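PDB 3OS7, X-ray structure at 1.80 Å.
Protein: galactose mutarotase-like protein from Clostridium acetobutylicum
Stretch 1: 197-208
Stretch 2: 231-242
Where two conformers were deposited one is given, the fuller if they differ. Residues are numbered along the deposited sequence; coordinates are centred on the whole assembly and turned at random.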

ATOM      1  N   GLU A 197      23.669   5.268   0.634  1.00 23.87           N
ATOM      2  CA  GLU A 197      23.800   3.856   0.954  1.00 24.94           C
ATOM      3  C   GLU A 197      22.569   3.439   1.746  1.00 21.42           C
ATOM      4  O   GLU A 197      21.993   4.294   2.430  1.00 19.26           O
ATOM      5  CB  GLU A 197      25.066   3.643   1.809  1.00 28.50           C
ATOM      6  CG  GLU A 197      25.880   2.431   1.441  1.00 41.07           C
ATOM      7  CD  GLU A 197      26.597   2.596   0.097  1.00 51.97           C
ATOM      8  OE1 GLU A 197      27.593   3.353   0.027  1.00 62.79           O
ATOM      9  OE2 GLU A 197      26.172   1.951  -0.887  1.00 58.31           O
ATOM     10  N   ASP A 198      22.200   2.156   1.706  1.00 19.95           N
ATOM     11  CA  ASP A 198      21.058   1.668   2.502  1.00 21.19           C
ATOM     12  C   ASP A 198      21.204   1.978   4.012  1.00 24.18           C
ATOM     13  O   ASP A 198      20.207   2.322   4.676  1.00 22.83           O
ATOM     14  CB  ASP A 198      20.734   0.179   2.243  1.00 21.91           C
ATOM     15  CG  ASP A 198      21.917  -0.756   2.455  1.00 24.89           C
ATOM     16  OD1 ASP A 198      22.984  -0.296   2.908  1.00 28.66           O
ATOM     17  OD2 ASP A 198      21.761  -1.975   2.167  1.00 23.37           O
ATOM     18  N   SER A 199      22.439   1.939   4.530  1.00 23.61           N
ATOM     19  CA  SER A 199      22.752   2.227   5.941  0.50 24.34           C
ATOM     20  C   SER A 199      22.570   3.698   6.328  1.00 23.75           C
ATOM     21  O   SER A 199      22.612   4.048   7.500  1.00 26.98           O
ATOM     22  CB  SER A 199      24.210   1.830   6.228  0.50 26.27           C
ATOM     23  OG  SER A 199      25.108   2.532   5.375  0.50 28.85           O
ATOM     24  N   ASN A 200      22.422   4.580   5.348  1.00 21.67           N
ATOM     25  CA  ASN A 200      22.181   5.982   5.633  1.00 21.12           C
ATOM     26  C   ASN A 200      20.712   6.294   5.913  1.00 21.27           C
ATOM     27  O   ASN A 200      20.393   7.421   6.269  1.00 22.34           O
ATOM     28  CB  ASN A 200      22.651   6.861   4.491  1.00 21.19           C
ATOM     29  CG  ASN A 200      24.135   6.793   4.309  1.00 27.67           C
ATOM     30  OD1 ASN A 200      24.821   6.263   5.174  1.00 28.60           O
ATOM     31  ND2 ASN A 200      24.636   7.271   3.175  1.00 23.61           N
ATOM     32  N   CYS A 201      19.828   5.318   5.718  1.00 20.08           N
ATOM     33  CA  CYS A 201      18.395   5.578   5.808  1.00 19.71           C
ATOM     34  C   CYS A 201      17.807   5.153   7.146  1.00 16.47           C
ATOM     35  O   CYS A 201      18.057   4.045   7.607  1.00 19.53           O
ATOM     36  CB  CYS A 201      17.649   4.881   4.698  1.00 21.36           C
ATOM     37  SG  CYS A 201      18.008   5.600   3.079  1.00 26.21           S
ATOM     38  N   ARG A 202      16.989   6.039   7.730  1.00 14.84           N
ATOM     39  CA  ARG A 202      16.259   5.734   8.960  0.60 14.96           C
ATOM     40  C   ARG A 202      14.767   5.801   8.693  1.00 12.78           C
ATOM     41  O   ARG A 202      14.302   6.730   8.031  1.00 15.74           O
ATOM     42  CB  ARG A 202      16.574   6.736  10.045  0.60 13.50           C
ATOM     43  CG  ARG A 202      18.044   6.901  10.362  0.60 23.38           C
ATOM     44  CD  ARG A 202      18.540   5.746  11.145  0.60 24.40           C
ATOM     45  NE  ARG A 202      19.744   6.082  11.894  0.60 20.78           N
ATOM     46  CZ  ARG A 202      20.141   5.436  12.985  0.60 33.09           C
ATOM     47  NH1 ARG A 202      19.422   4.408  13.464  0.60 27.19           N
ATOM     48  NH2 ARG A 202      21.248   5.829  13.615  0.60 36.46           N
ATOM     49  N   VAL A 203      14.028   4.838   9.225  1.00 14.27           N
ATOM     50  CA  VAL A 203      12.564   4.801   9.070  1.00 11.56           C
ATOM     51  C   VAL A 203      11.850   5.195  10.383  1.00 12.29           C
ATOM     52  O   VAL A 203      12.140   4.645  11.434  1.00 13.13           O
ATOM     53  CB  VAL A 203      12.058   3.431   8.583  1.00 13.25           C
ATOM     54  CG1 VAL A 203      10.522   3.434   8.543  1.00 13.03           C
ATOM     55  CG2 VAL A 203      12.595   3.153   7.152  1.00 14.95           C
ATOM     56  N   LYS A 204      10.948   6.180  10.298  1.00 12.53           N
ATOM     57  CA  LYS A 204      10.057   6.543  11.418  1.00 12.97           C
ATOM     58  C   LYS A 204       8.639   6.189  11.040  1.00 12.55           C
ATOM     59  O   LYS A 204       8.278   6.255   9.875  1.00 13.58           O
ATOM     60  CB  LYS A 204      10.140   8.037  11.723  1.00 14.67           C
ATOM     61  CG  LYS A 204      11.538   8.474  12.164  1.00 17.14           C
ATOM     62  CD  LYS A 204      11.687   9.989  12.151  1.00 24.37           C
ATOM     63  CE  LYS A 204      13.045  10.387  12.693  1.00 26.78           C
ATOM     64  NZ  LYS A 204      13.156  11.854  12.855  1.00 31.12           N
ATOM     65  N   ILE A 205       7.864   5.755  12.010  1.00 11.34           N
ATOM     66  CA  ILE A 205       6.480   5.353  11.809  1.00 11.08           C
ATOM     67  C   ILE A 205       5.695   5.767  13.046  1.00 13.36           C
ATOM     68  O   ILE A 205       6.149   5.540  14.162  1.00 13.72           O
ATOM     69  CB  ILE A 205       6.309   3.820  11.651  1.00 11.48           C
ATOM     70  CG1 ILE A 205       7.209   3.249  10.554  1.00 16.00           C
ATOM     71  CG2 ILE A 205       4.826   3.472  11.349  1.00 13.40           C
ATOM     72  CD1 ILE A 205       7.236   1.686  10.535  1.00 17.62           C
ATOM     73  N   SER A 206       4.481   6.292  12.851  1.00 13.98           N
ATOM     74  CA  SER A 206       3.668   6.783  13.984  1.00 12.41           C
ATOM     75  C   SER A 206       2.928   5.623  14.659  1.00 12.26           C
ATOM     76  O   SER A 206       1.711   5.526  14.596  1.00 13.29           O
ATOM     77  CB  SER A 206       2.703   7.880  13.500  1.00 12.59           C
ATOM     78  OG  SER A 206       1.827   7.420  12.486  1.00 13.26           O
ATOM     79  N   ILE A 207       3.698   4.734  15.290  1.00 11.56           N
ATOM     80  CA  ILE A 207       3.163   3.534  15.877  1.00 12.58           C
ATOM     81  C   ILE A 207       2.529   3.812  17.227  1.00 13.77           C
ATOM     82  O   ILE A 207       2.956   4.712  17.949  1.00 15.03           O
ATOM     83  CB  ILE A 207       4.235   2.432  16.015  1.00 12.52           C
ATOM     84  CG1 ILE A 207       5.401   2.880  16.912  1.00 14.91           C
ATOM     85  CG2 ILE A 207       4.725   2.003  14.627  1.00 14.54           C
ATOM     86  CD1 ILE A 207       6.407   1.744  17.309  1.00 16.17           C
ATOM     87  N   ASP A 208       1.505   3.021  17.532  1.00 15.30           N
ATOM     88  CA  ASP A 208       0.826   3.012  18.815  1.00 15.83           C
ATOM     89  C   ASP A 208       1.300   1.784  19.591  1.00 17.07           C
ATOM     90  O   ASP A 208       2.179   1.902  20.435  1.00 16.53           O
ATOM     91  CB  ASP A 208      -0.693   2.993  18.570  1.00 15.34           C
ATOM     92  CG  ASP A 208      -1.507   3.151  19.845  1.00 24.17           C
ATOM     93  OD1 ASP A 208      -0.921   3.331  20.937  1.00 23.53           O
ATOM     94  OD2 ASP A 208      -2.753   3.132  19.724  1.00 26.61           O
ATOM     95  N   LYS A 231      11.038   1.452  19.762  1.00 14.88           N
ATOM     96  CA  LYS A 231      10.910   2.808  20.260  1.00 16.38           C
ATOM     97  C   LYS A 231      11.488   3.828  19.320  1.00 17.31           C
ATOM     98  O   LYS A 231      11.031   4.967  19.291  1.00 18.57           O
ATOM     99  CB  LYS A 231      11.580   2.932  21.631  1.00 17.15           C
ATOM    100  CG  LYS A 231      10.876   2.084  22.678  1.00 21.15           C
ATOM    101  CD  LYS A 231      11.364   2.431  24.107  1.00 33.38           C
ATOM    102  CE  LYS A 231      10.868   1.409  25.123  1.00 46.25           C
ATOM    103  NZ  LYS A 231      11.395   1.606  26.516  1.00 56.23           N
ATOM    104  N   GLU A 232      12.470   3.411  18.514  1.00 15.27           N
ATOM    105  CA  GLU A 232      13.143   4.319  17.591  1.00 14.42           C
ATOM    106  C   GLU A 232      12.244   4.753  16.430  1.00 13.25           C
ATOM    107  O   GLU A 232      12.488   5.778  15.798  1.00 14.27           O
ATOM    108  CB  GLU A 232      14.394   3.665  17.013  1.00 15.14           C
ATOM    109  CG  GLU A 232      15.510   3.266  18.039  1.00 21.98           C
ATOM    110  CD  GLU A 232      16.591   2.316  17.382  1.00 43.16           C
ATOM    111  OE1 GLU A 232      16.993   2.525  16.194  1.00 42.20           O
ATOM    112  OE2 GLU A 232      17.036   1.351  18.049  1.00 52.46           O
ATOM    113  N   TYR A 233      11.207   3.986  16.140  1.00 12.78           N
ATOM    114  CA  TYR A 233      10.263   4.438  15.121  1.00 12.00           C
ATOM    115  C   TYR A 233       9.655   5.807  15.458  1.00 13.59           C
ATOM    116  O   TYR A 233       9.260   6.521  14.556  1.00 14.12           O
ATOM    117  CB  TYR A 233       9.156   3.420  14.853  1.00 13.41           C
ATOM    118  CG  TYR A 233       9.588   2.165  14.143  1.00 12.62           C
ATOM    119  CD1 TYR A 233      10.104   2.211  12.846  1.00 15.07           C
ATOM    120  CD2 TYR A 233       9.433   0.922  14.746  1.00 14.23           C
ATOM    121  CE1 TYR A 233      10.470   1.060  12.196  1.00 14.57           C
ATOM    122  CE2 TYR A 233       9.815  -0.244  14.090  1.00 15.46           C
ATOM    123  CZ  TYR A 233      10.320  -0.161  12.822  1.00 14.89           C
ATOM    124  OH  TYR A 233      10.696  -1.295  12.141  1.00 15.67           O
ATOM    125  N   LEU A 234       9.554   6.130  16.754  1.00 13.97           N
ATOM    126  CA  LEU A 234       8.977   7.388  17.229  1.00 14.56           C
ATOM    127  C   LEU A 234      10.024   8.453  17.574  1.00 19.18           C
ATOM    128  O   LEU A 234       9.661   9.599  17.892  1.00 18.97           O
ATOM    129  CB  LEU A 234       8.138   7.131  18.455  1.00 14.02           C
ATOM    130  CG  LEU A 234       6.879   6.290  18.275  1.00 12.78           C
ATOM    131  CD1 LEU A 234       6.332   5.848  19.688  1.00 16.13           C
ATOM    132  CD2 LEU A 234       5.827   7.020  17.439  1.00 13.50           C
ATOM    133  N   GLU A 235      11.299   8.089  17.512  1.00 19.14           N
ATOM    134  CA  GLU A 235      12.372   9.020  17.913  0.50 20.12           C
ATOM    135  C   GLU A 235      13.342   9.235  16.773  1.00 18.87           C
ATOM    136  O   GLU A 235      13.018   9.993  15.889  1.00 19.13           O
ATOM    137  CB  GLU A 235      13.043   8.582  19.209  0.50 21.66           C
ATOM    138  CG  GLU A 235      12.109   8.721  20.433  0.50 24.96           C
ATOM    139  CD  GLU A 235      11.551  10.135  20.655  0.50 30.47           C
ATOM    140  OE1 GLU A 235      12.280  11.132  20.455  0.50 31.19           O
ATOM    141  OE2 GLU A 235      10.369  10.247  21.056  0.50 36.94           O
ATOM    142  N   ASN A 236      14.501   8.592  16.733  1.00 19.20           N
ATOM    143  CA  ASN A 236      15.457   8.900  15.686  1.00 21.32           C
ATOM    144  C   ASN A 236      15.360   8.033  14.431  1.00 20.94           C
ATOM    145  O   ASN A 236      16.034   8.295  13.454  1.00 21.18           O
ATOM    146  CB  ASN A 236      16.878   8.894  16.238  1.00 27.48           C
ATOM    147  CG  ASN A 236      17.139  10.054  17.196  1.00 28.67           C
ATOM    148  OD1 ASN A 236      17.533   9.839  18.322  1.00 36.20           O
ATOM    149  ND2 ASN A 236      16.897  11.283  16.739  1.00 35.06           N
ATOM    150  N   GLY A 237      14.500   7.022  14.452  1.00 17.98           N
ATOM    151  CA  GLY A 237      14.286   6.184  13.284  1.00 15.32           C
ATOM    152  C   GLY A 237      15.077   4.892  13.344  1.00 16.50           C
ATOM    153  O   GLY A 237      16.162   4.836  13.937  1.00 15.94           O
ATOM    154  N   VAL A 238      14.513   3.842  12.735  1.00 15.82           N
ATOM    155  CA  VAL A 238      15.111   2.514  12.694  1.00 15.31           C
ATOM    156  C   VAL A 238      15.991   2.393  11.426  1.00 14.85           C
ATOM    157  O   VAL A 238      15.576   2.782  10.344  1.00 14.82           O
ATOM    158  CB  VAL A 238      14.030   1.433  12.719  1.00 17.93           C
ATOM    159  CG1 VAL A 238      14.608   0.064  12.387  1.00 19.39           C
ATOM    160  CG2 VAL A 238      13.325   1.399  14.108  1.00 19.07           C
ATOM    161  N   ALA A 239      17.208   1.859  11.581  1.00 15.44           N
ATOM    162  CA  ALA A 239      18.106   1.585  10.430  1.00 17.67           C
ATOM    163  C   ALA A 239      17.586   0.314   9.799  1.00 19.35           C
ATOM    164  O   ALA A 239      17.957  -0.792  10.176  1.00 19.63           O
ATOM    165  CB  ALA A 239      19.569   1.416  10.892  1.00 19.84           C
ATOM    166  N   VAL A 240      16.683   0.483   8.852  1.00 19.55           N
ATOM    167  CA  VAL A 240      15.877  -0.612   8.329  1.00 20.41           C
ATOM    168  C   VAL A 240      16.706  -1.658   7.590  1.00 21.04           C
ATOM    169  O   VAL A 240      16.293  -2.787   7.482  1.00 22.56           O
ATOM    170  CB  VAL A 240      14.745  -0.063   7.423  1.00 22.04           C
ATOM    171  CG1 VAL A 240      15.313   0.688   6.225  1.00 19.38           C
ATOM    172  CG2 VAL A 240      13.815  -1.148   6.961  1.00 24.46           C
ATOM    173  N   ALA A 241      17.874  -1.280   7.106  1.00 18.25           N
ATOM    174  CA  ALA A 241      18.689  -2.222   6.337  1.00 22.44           C
ATOM    175  C   ALA A 241      19.598  -3.097   7.200  1.00 23.25           C
ATOM    176  O   ALA A 241      20.296  -3.938   6.666  1.00 27.84           O
ATOM    177  CB  ALA A 241      19.513  -1.474   5.319  1.00 22.12           C
ATOM    178  N   SER A 242      19.584  -2.937   8.518  1.00 24.21           N
ATOM    179  CA  SER A 242      20.593  -3.617   9.340  0.60 26.25           C
ATOM    180  C   SER A 242      20.268  -5.080   9.637  1.00 25.73           C
ATOM    181  O   SER A 242      21.167  -5.873   9.844  1.00 25.35           O
ATOM    182  CB  SER A 242      20.886  -2.837  10.630  0.60 27.88           C
ATOM    183  OG  SER A 242      19.698  -2.548  11.331  0.60 27.39           O
TER
HETATM  184  O   HOH W   1      19.114   1.541   7.037  1.00 25.79           O
HETATM  185  O   HOH W   2      22.402  -3.689   4.278  1.00 38.74           O
HETATM  186  O   HOH W   3      11.171  11.837  15.212  1.00 41.33           O
HETATM  187  O   HOH W   4      15.455  12.492  14.132  1.00 43.13           O

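The first stretch opens with a short 3-10 segment, D198 to N200, and then runs out as a strand through I205. The second stretch is irregular: residues 231 to 234 have helical backbone angles without the regular helical bonds, and the chain beyond them extends alongside the strand before a type I turn from A239 to S242. Backbone pairing is brief but strong. V203 and V238 form a single antiparallel bridge, in which V203 N donates to V238 O and V238 N donates to V203 O, both at 2.8 Å and both nearly straight. Farther along, I205 N donates to Y233 O at 3.0 Å. This skip from V238 back to Y233 is possible because residues 234 to 236 loop out of the way, a detour closed by G237 N bonding to E232 O at 2.7 Å.

G237 sits where the chain returns to the strand. Its phi and psi of 98° and 149° would jam a side chain against the preceding carbonyl oxygen, and an ideal CB would lie 2.8 Å from R202 CB, a clash. With glycine here, the backbone can come so close that G237 CA makes a CA-H...O contact with V203 O at 3.2 Å. A similar contact joins R202 CA and V238 O at 3.3 Å.

Near the 3-10 segment, water does the work of direct backbone bonds. Water 1 donates to D198 O and C201 O and accepts from A241 N, while water 2 links D198 OD2 to A241 O. The A241 methyl points toward the first stretch and meets the D198 side chain, A241 CB to D198 CB at 3.7 Å, beside the waters that join the two chains.

Among the side chains, Y233 has the largest area covered by the other stretch. I205 CD1 lies over one face of its ring, 4.1 Å from the centroid, in a CH-pi contact that pairs a polarizable aromatic surface with an aliphatic methyl. I207 CD1 approaches Y233 CB at 4.0 Å, and I207 CG1 meets L234 CG at the same distance; branched and flexible hydrocarbons fill this space without leaving polar groups unsatisfied. Toward the turn, V203 CG2 packs on V240 CG1 at 3.8 Å, a compact contact between two buried valines.

The more exposed side of the contact is polar. R202 reaches along the second stretch, and its NH1 makes a weak hydrogen bond to G237 O, 3.3 Å long and bent to 121°. The same NH1 is 4.1 Å from E232 OE1, too far for a salt bridge, although the opposite charges still attract. K204 suits its partly exposed place because its long chain offers both hydrocarbon and charge: K204 CG rests 3.7 Å from G237 CA, and K204 NZ bonds to two waters. Water 3 carries the link on to E235 O, and water 4 to N236 ND2, so the ammonium group tethers the loop through solvent.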